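Side-chain contacts in angiopoietin-related protein 6 (Homo sapiens, PDB 6Y43), which is a secreted angiopoietin-like factor whose fibrinogen-like globular domain binds calcium and probably serves in recognition of partner molecules: residues D154-S157 against N161-L164; L164-R167 against W171-A174. All coordinates share one frame; numbering follows the deposited sequence.

Contact 1: D154-S157 against N161-L164; sequences DRDS and NCAL. With CA (calcium ion), chain B.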
ATOM      1  N   ASP A 154      -1.652   3.148 -19.767  1.00  9.91           N
ATOM      2  CA  ASP A 154      -0.905   4.379 -19.507  1.00 12.68           C
ATOM      3  C   ASP A 154      -1.900   5.518 -19.346  1.00 13.16           C
ATOM      4  O   ASP A 154      -2.419   6.056 -20.324  1.00 13.56           O
ATOM      5  CB  ASP A 154       0.087   4.651 -20.633  1.00 10.90           C
ATOM      6  CG  ASP A 154       0.875   5.951 -20.450  1.00 12.15           C
ATOM      7  OD1 ASP A 154       0.542   6.742 -19.537  1.00 12.57           O
ATOM      8  OD2 ASP A 154       1.808   6.170 -21.246  1.00 15.33           O
ATOM      9  N   ARG A 155      -2.165   5.885 -18.099  1.00 10.29           N
ATOM     10  CA  ARG A 155      -3.058   6.975 -17.744  1.00 11.35           C
ATOM     11  C   ARG A 155      -2.313   8.107 -17.059  1.00 10.62           C
ATOM     12  O   ARG A 155      -2.934   8.982 -16.454  1.00 11.45           O
ATOM     13  CB  ARG A 155      -4.153   6.459 -16.824  1.00 11.73           C
ATOM     14  CG  ARG A 155      -4.938   5.396 -17.480  1.00 12.49           C
ATOM     15  CD  ARG A 155      -5.673   4.532 -16.501  1.00 11.88           C
ATOM     16  NE  ARG A 155      -6.663   3.763 -17.242  1.00 12.67           N
ATOM     17  CZ  ARG A 155      -7.230   2.657 -16.802  1.00 13.59           C
ATOM     18  NH1 ARG A 155      -6.905   2.175 -15.604  1.00 13.14           N
ATOM     19  NH2 ARG A 155      -8.125   2.045 -17.564  1.00 11.17           N
ATOM     20  N   ASP A 156      -0.992   8.067 -17.099  1.00 10.57           N
ATOM     21  CA  ASP A 156      -0.211   8.995 -16.308  1.00  9.81           C
ATOM     22  C   ASP A 156      -0.112  10.342 -17.029  1.00 10.61           C
ATOM     23  O   ASP A 156      -0.717  10.591 -18.082  1.00 11.63           O
ATOM     24  CB  ASP A 156       1.156   8.388 -15.993  1.00 10.39           C
ATOM     25  CG  ASP A 156       2.009   8.143 -17.230  1.00 10.46           C
ATOM     26  OD1 ASP A 156       2.049   9.008 -18.142  1.00 10.87           O
ATOM     27  OD2 ASP A 156       2.700   7.101 -17.269  1.00 10.74           O
ATOM     28  N   SER A 157       0.655  11.237 -16.426  1.00 11.13           N
ATOM     29  CA  SER A 157       0.829  12.590 -16.946  1.00 10.42           C
ATOM     30  C   SER A 157       2.200  12.789 -17.574  1.00 11.21           C
ATOM     31  O   SER A 157       2.659  13.921 -17.717  1.00 11.59           O
ATOM     32  CB  SER A 157       0.590  13.598 -15.825  1.00 12.36           C
ATOM     33  OG  SER A 157      -0.767  13.543 -15.402  1.00 15.71           O
ATOM     34  N   ASN A 161       5.687   6.200 -20.851  1.00 13.30           N
ATOM     35  CA  ASN A 161       4.924   5.211 -20.079  1.00 12.95           C
ATOM     36  C   ASN A 161       5.640   4.969 -18.749  1.00 12.17           C
ATOM     37  O   ASN A 161       6.582   4.173 -18.667  1.00 10.17           O
ATOM     38  CB  ASN A 161       4.783   3.917 -20.885  1.00 13.96           C
ATOM     39  CG  ASN A 161       3.850   2.913 -20.217  1.00 13.57           C
ATOM     40  OD1 ASN A 161       3.690   2.883 -18.987  1.00 14.00           O
ATOM     41  ND2 ASN A 161       3.273   2.048 -21.019  1.00 14.13           N
ATOM     42  N   CYS A 162       5.170   5.635 -17.690  1.00 10.06           N
ATOM     43  CA  CYS A 162       5.875   5.543 -16.414  1.00  9.04           C
ATOM     44  C   CYS A 162       6.012   4.100 -15.936  1.00  8.92           C
ATOM     45  O   CYS A 162       7.081   3.692 -15.463  1.00 10.05           O
ATOM     46  CB  CYS A 162       5.159   6.361 -15.346  1.00  8.94           C
ATOM     47  SG  CYS A 162       5.231   8.114 -15.602  1.00 10.68           S
ATOM     48  N   ALA A 163       4.938   3.312 -16.051  1.00  9.05           N
ATOM     49  CA  ALA A 163       4.961   1.933 -15.564  1.00  9.25           C
ATOM     50  C   ALA A 163       5.992   1.087 -16.302  1.00  8.95           C
ATOM     51  O   ALA A 163       6.572   0.155 -15.728  1.00 10.89           O
ATOM     52  CB  ALA A 163       3.572   1.322 -15.733  1.00 10.53           C
ATOM     53  N   LEU A 164       6.184   1.354 -17.597  1.00 10.52           N
ATOM     54  CA  LEU A 164       7.173   0.625 -18.386  1.00 11.41           C
ATOM     55  C   LEU A 164       8.567   0.809 -17.812  1.00 13.50           C
ATOM     56  O   LEU A 164       9.380  -0.125 -17.815  1.00 14.57           O
ATOM     57  CB  LEU A 164       7.139   1.118 -19.835  1.00 13.12           C
ATOM     58  CG  LEU A 164       8.104   0.503 -20.850  1.00 18.28           C
ATOM     59  CD1 LEU A 164       7.784  -0.954 -21.070  1.00 19.42           C
ATOM     60  CD2 LEU A 164       8.025   1.276 -22.162  1.00 22.29           C
TER
HETATM   61 CA    CA B 501       2.130   8.516 -20.384  0.99 12.60          CA
HETATM   62  O   HOH W   1       2.259   4.410 -16.530  1.00 14.88           O
HETATM   63  O   HOH W   2       0.164   9.895 -20.483  1.00 16.24           O
HETATM   64  O   HOH W   3       2.145   8.779 -22.807  1.00 19.26           O
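The first torsion of Asp156 sets its CG between its own backbone N and carbonyl carbon (chi1 64°), which turns the carboxylate toward Cys162 and the calcium ion together. Asp154 has CG anti to its N instead (chi1 178°), and its carboxylate reaches the ion beside Asn161. The two carboxylates bind differently. Asp154 is bidentate, with OD1 and OD2 each 2.5 Å from the calcium. Asp156 gives the calcium ion OD1 alone, at 2.3 Å. Asp156 OD2 turns to the helix start and accepts from Cys162 N at 2.9 Å, a fairly straight bond (160°) that meets the oxygen nearly along its C-O axis. Water 1 donates to the same OD2 and accepts from Ala163 N, so the carboxylate is linked to Cys162 N directly and to Ala163 N through the water. The partly positive hydrogen of Cys162 N is likely to stabilise the carboxylate's negative charge. This is the calcium site of the fibrinogen C-terminal globular domain, a loop running straight into helix 162-166. The carbonyl oxygens of Tyr158 and Gly160 and waters 2 and 3 complete the sphere. Asp154 OD1 also accepts from Asp156 N, an Asx turn that links the Asp154 carboxylate to the backbone of Asp156. Asn161 is the N-cap: its OD1 takes Leu164 N at 3.2 Å, the donor lying well above the amide plane. Its ND2 is hydrogen-bonded to Val151 O. Asp154 OD2 lies against Asn161, 3.5 Å from Asn161 CA, with CB only slightly farther away. The disulfide sulfur Cys162 SG lies 3.2 Å from Asp156 OD2.

Contact 2: L164-R167 against W171-A174; sequences LYQR and WYHA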
ATOM      1  N   LEU A 164       6.184   1.354 -17.597  1.00 10.52           N
ATOM      2  CA  LEU A 164       7.173   0.625 -18.386  1.00 11.41           C
ATOM      3  C   LEU A 164       8.567   0.809 -17.812  1.00 13.50           C
ATOM      4  O   LEU A 164       9.380  -0.125 -17.815  1.00 14.57           O
ATOM      5  CB  LEU A 164       7.139   1.118 -19.835  1.00 13.12           C
ATOM      6  CG  LEU A 164       8.104   0.503 -20.850  1.00 18.28           C
ATOM      7  CD1 LEU A 164       7.784  -0.954 -21.070  1.00 19.42           C
ATOM      8  CD2 LEU A 164       8.025   1.276 -22.162  1.00 22.29           C
ATOM      9  N   TYR A 165       8.866   2.012 -17.336  1.00 13.56           N
ATOM     10  CA  TYR A 165      10.200   2.291 -16.829  1.00 12.92           C
ATOM     11  C   TYR A 165      10.318   2.053 -15.333  1.00 12.10           C
ATOM     12  O   TYR A 165      11.377   1.616 -14.875  1.00 11.22           O
ATOM     13  CB  TYR A 165      10.599   3.736 -17.130  1.00 13.12           C
ATOM     14  CG  TYR A 165      10.508   4.105 -18.599  1.00 15.61           C
ATOM     15  CD1 TYR A 165      11.347   3.527 -19.535  1.00 21.78           C
ATOM     16  CD2 TYR A 165       9.572   5.019 -19.031  1.00 18.09           C
ATOM     17  CE1 TYR A 165      11.256   3.867 -20.882  1.00 22.71           C
ATOM     18  CE2 TYR A 165       9.470   5.366 -20.376  1.00 22.97           C
ATOM     19  CZ  TYR A 165      10.311   4.782 -21.289  1.00 25.51           C
ATOM     20  OH  TYR A 165      10.201   5.130 -22.619  1.00 31.50           O
ATOM     21  N   GLN A 166       9.279   2.359 -14.549  1.00  8.82           N
ATOM     22  CA  GLN A 166       9.387   2.227 -13.096  1.00 11.13           C
ATOM     23  C   GLN A 166       8.780   0.939 -12.568  1.00 10.56           C
ATOM     24  O   GLN A 166       9.000   0.611 -11.400  1.00  9.06           O
ATOM     25  CB  GLN A 166       8.749   3.430 -12.420  1.00  9.25           C
ATOM     26  CG  GLN A 166       9.469   4.710 -12.785  1.00 16.74           C
ATOM     27  CD  GLN A 166       9.184   5.802 -11.812  1.00 18.01           C
ATOM     28  OE1 GLN A 166      10.042   6.207 -11.038  1.00 25.86           O
ATOM     29  NE2 GLN A 166       7.958   6.300 -11.849  1.00 20.18           N
ATOM     30  N   ARG A 167       8.066   0.185 -13.414  1.00  8.94           N
ATOM     31  CA  ARG A 167       7.767  -1.244 -13.287  1.00 10.81           C
ATOM     32  C   ARG A 167       6.681  -1.579 -12.277  1.00  9.91           C
ATOM     33  O   ARG A 167       6.480  -2.750 -11.995  1.00 12.32           O
ATOM     34  CB  ARG A 167       9.022  -2.056 -12.941  1.00 11.31           C
ATOM     35  CG  ARG A 167      10.267  -1.713 -13.738  1.00 13.36           C
ATOM     36  CD  ARG A 167      10.084  -1.898 -15.229  1.00 16.91           C
ATOM     37  NE  ARG A 167       9.874  -3.294 -15.566  1.00 19.55           N
ATOM     38  CZ  ARG A 167       9.766  -3.771 -16.802  1.00 23.39           C
ATOM     39  NH1 ARG A 167       9.838  -2.955 -17.850  1.00 25.09           N
ATOM     40  NH2 ARG A 167       9.572  -5.075 -16.987  1.00 21.72           N
ATOM     41  N   TRP A 171      -0.359   5.123  -9.192  1.00  7.90           N
ATOM     42  CA  TRP A 171      -1.011   6.367  -9.586  1.00  7.71           C
ATOM     43  C   TRP A 171       0.053   7.331 -10.118  1.00  7.18           C
ATOM     44  O   TRP A 171       0.318   8.405  -9.572  1.00  8.35           O
ATOM     45  CB  TRP A 171      -1.775   6.946  -8.405  1.00  8.46           C
ATOM     46  CG  TRP A 171      -2.725   5.965  -7.729  1.00  7.33           C
ATOM     47  CD1 TRP A 171      -4.028   5.712  -8.068  1.00  8.14           C
ATOM     48  CD2 TRP A 171      -2.438   5.114  -6.609  1.00  7.46           C
ATOM     49  NE1 TRP A 171      -4.571   4.776  -7.221  1.00  7.58           N
ATOM     50  CE2 TRP A 171      -3.615   4.399  -6.316  1.00  7.36           C
ATOM     51  CE3 TRP A 171      -1.303   4.901  -5.809  1.00  8.69           C
ATOM     52  CZ2 TRP A 171      -3.691   3.480  -5.270  1.00  7.87           C
ATOM     53  CZ3 TRP A 171      -1.390   3.979  -4.780  1.00  8.06           C
ATOM     54  CH2 TRP A 171      -2.578   3.286  -4.521  1.00  9.34           C
ATOM     55  N   TYR A 172       0.728   6.881 -11.169  1.00  6.99           N
ATOM     56  CA  TYR A 172       1.858   7.633 -11.698  1.00  8.64           C
ATOM     57  C   TYR A 172       1.435   9.027 -12.158  1.00  8.75           C
ATOM     58  O   TYR A 172       0.349   9.230 -12.716  1.00  8.76           O
ATOM     59  CB  TYR A 172       2.541   6.865 -12.845  1.00  9.02           C
ATOM     60  CG  TYR A 172       3.362   5.649 -12.400  1.00  7.67           C
ATOM     61  CD1 TYR A 172       4.477   5.783 -11.580  1.00  7.23           C
ATOM     62  CD2 TYR A 172       3.029   4.370 -12.829  1.00  9.31           C
ATOM     63  CE1 TYR A 172       5.205   4.684 -11.178  1.00  8.56           C
ATOM     64  CE2 TYR A 172       3.757   3.272 -12.436  1.00  8.84           C
ATOM     65  CZ  TYR A 172       4.878   3.439 -11.618  1.00  7.43           C
ATOM     66  OH  TYR A 172       5.604   2.319 -11.223  1.00  9.37           O
ATOM     67  N   HIS A 173       2.348   9.986 -11.924  1.00  8.30           N
ATOM     68  CA  HIS A 173       2.214  11.377 -12.324  1.00  9.67           C
ATOM     69  C   HIS A 173       3.187  11.576 -13.456  1.00  9.74           C
ATOM     70  O   HIS A 173       2.921  11.127 -14.594  1.00  9.21           O
ATOM     71  CB  HIS A 173       2.488  12.282 -11.111  1.00 10.38           C
ATOM     72  CG  HIS A 173       2.177  13.732 -11.340  1.00  8.79           C
ATOM     73  ND1 HIS A 173       1.740  14.555 -10.327  1.00 10.02           N
ATOM     74  CD2 HIS A 173       2.259  14.506 -12.448  1.00 11.56           C
ATOM     75  CE1 HIS A 173       1.550  15.778 -10.805  1.00  9.26           C
ATOM     76  NE2 HIS A 173       1.862  15.774 -12.090  1.00  8.99           N
ATOM     77  N   ALA A 174       4.363  12.171 -13.228  1.00 10.11           N
ATOM     78  CA  ALA A 174       5.365  12.363 -14.279  1.00 10.39           C
ATOM     79  C   ALA A 174       6.799  12.378 -13.734  1.00 11.53           C
ATOM     80  O   ALA A 174       7.529  13.367 -13.869  1.00 12.48           O
ATOM     81  CB  ALA A 174       5.076  13.660 -15.036  1.00 11.45           C
TER
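Gln166 and Tyr172 meet in a buried packing contact between the last turn of helix 162-166 and the loop that follows it, in the fibrinogen C-terminal globular domain. No hydrogen bond joins the two segments. The chain leaves the helix at Arg167, which has positive phi (77°), and comes back so that the Tyr172 ring lies beside the helix end. The Tyr172 hydroxyl approaches the base of the Gln166 side chain, with Tyr172 OH 3.5 Å from Gln166 CB. Gln166 CG is anti to the carbonyl carbon (chi1 -63°), and the chain is extended beyond it, which carries the terminal amide along the CD1-CE1 side of the ring. The amide and ring planes are 38° apart, and the approach is oblique. The Tyr172 hydroxyl is hydrogen-bonded to Gly168 N and Asn179 OD1, while Asn179 ND2 hydrogen-bonds Gln166 O. A phenylalanine in place of Tyr172 would probably leave Gly168 N and Asn179 OD1 without this partner and weaken the tie between the loop and the helix end. The Arg167 side chain sets out away from Tyr172, folds back along the helix end and makes a cation-pi contact with Phe62. Arg167 NH1 gives a hydrogen bond to Leu164 O of 2.9 Å, in the carbonyl plane.

In the fold
The two contacts lie on the same side of the domain, their centres 5 Å apart. Contact 1 comes first along the chain, and Leu164 belongs to both. Helix 162-166 joins them: its start meets the calcium loop, and Tyr172 of 171-174 lies along it from Cys162 to Gln166. Segment 171-174 also returns to the loop, where Ser157 N probably bonds His173 O at 2.9 Å. Tyr172 CG is 3.5 Å from Cys162 CB. The disulfide of Cys162 with Cys175 ties the helix to the chain just beyond 171-174. The calcium loop, the short helix and the following loop thus pack against one another in the long region between strands 127-133 and 212-219, next to the calcium site.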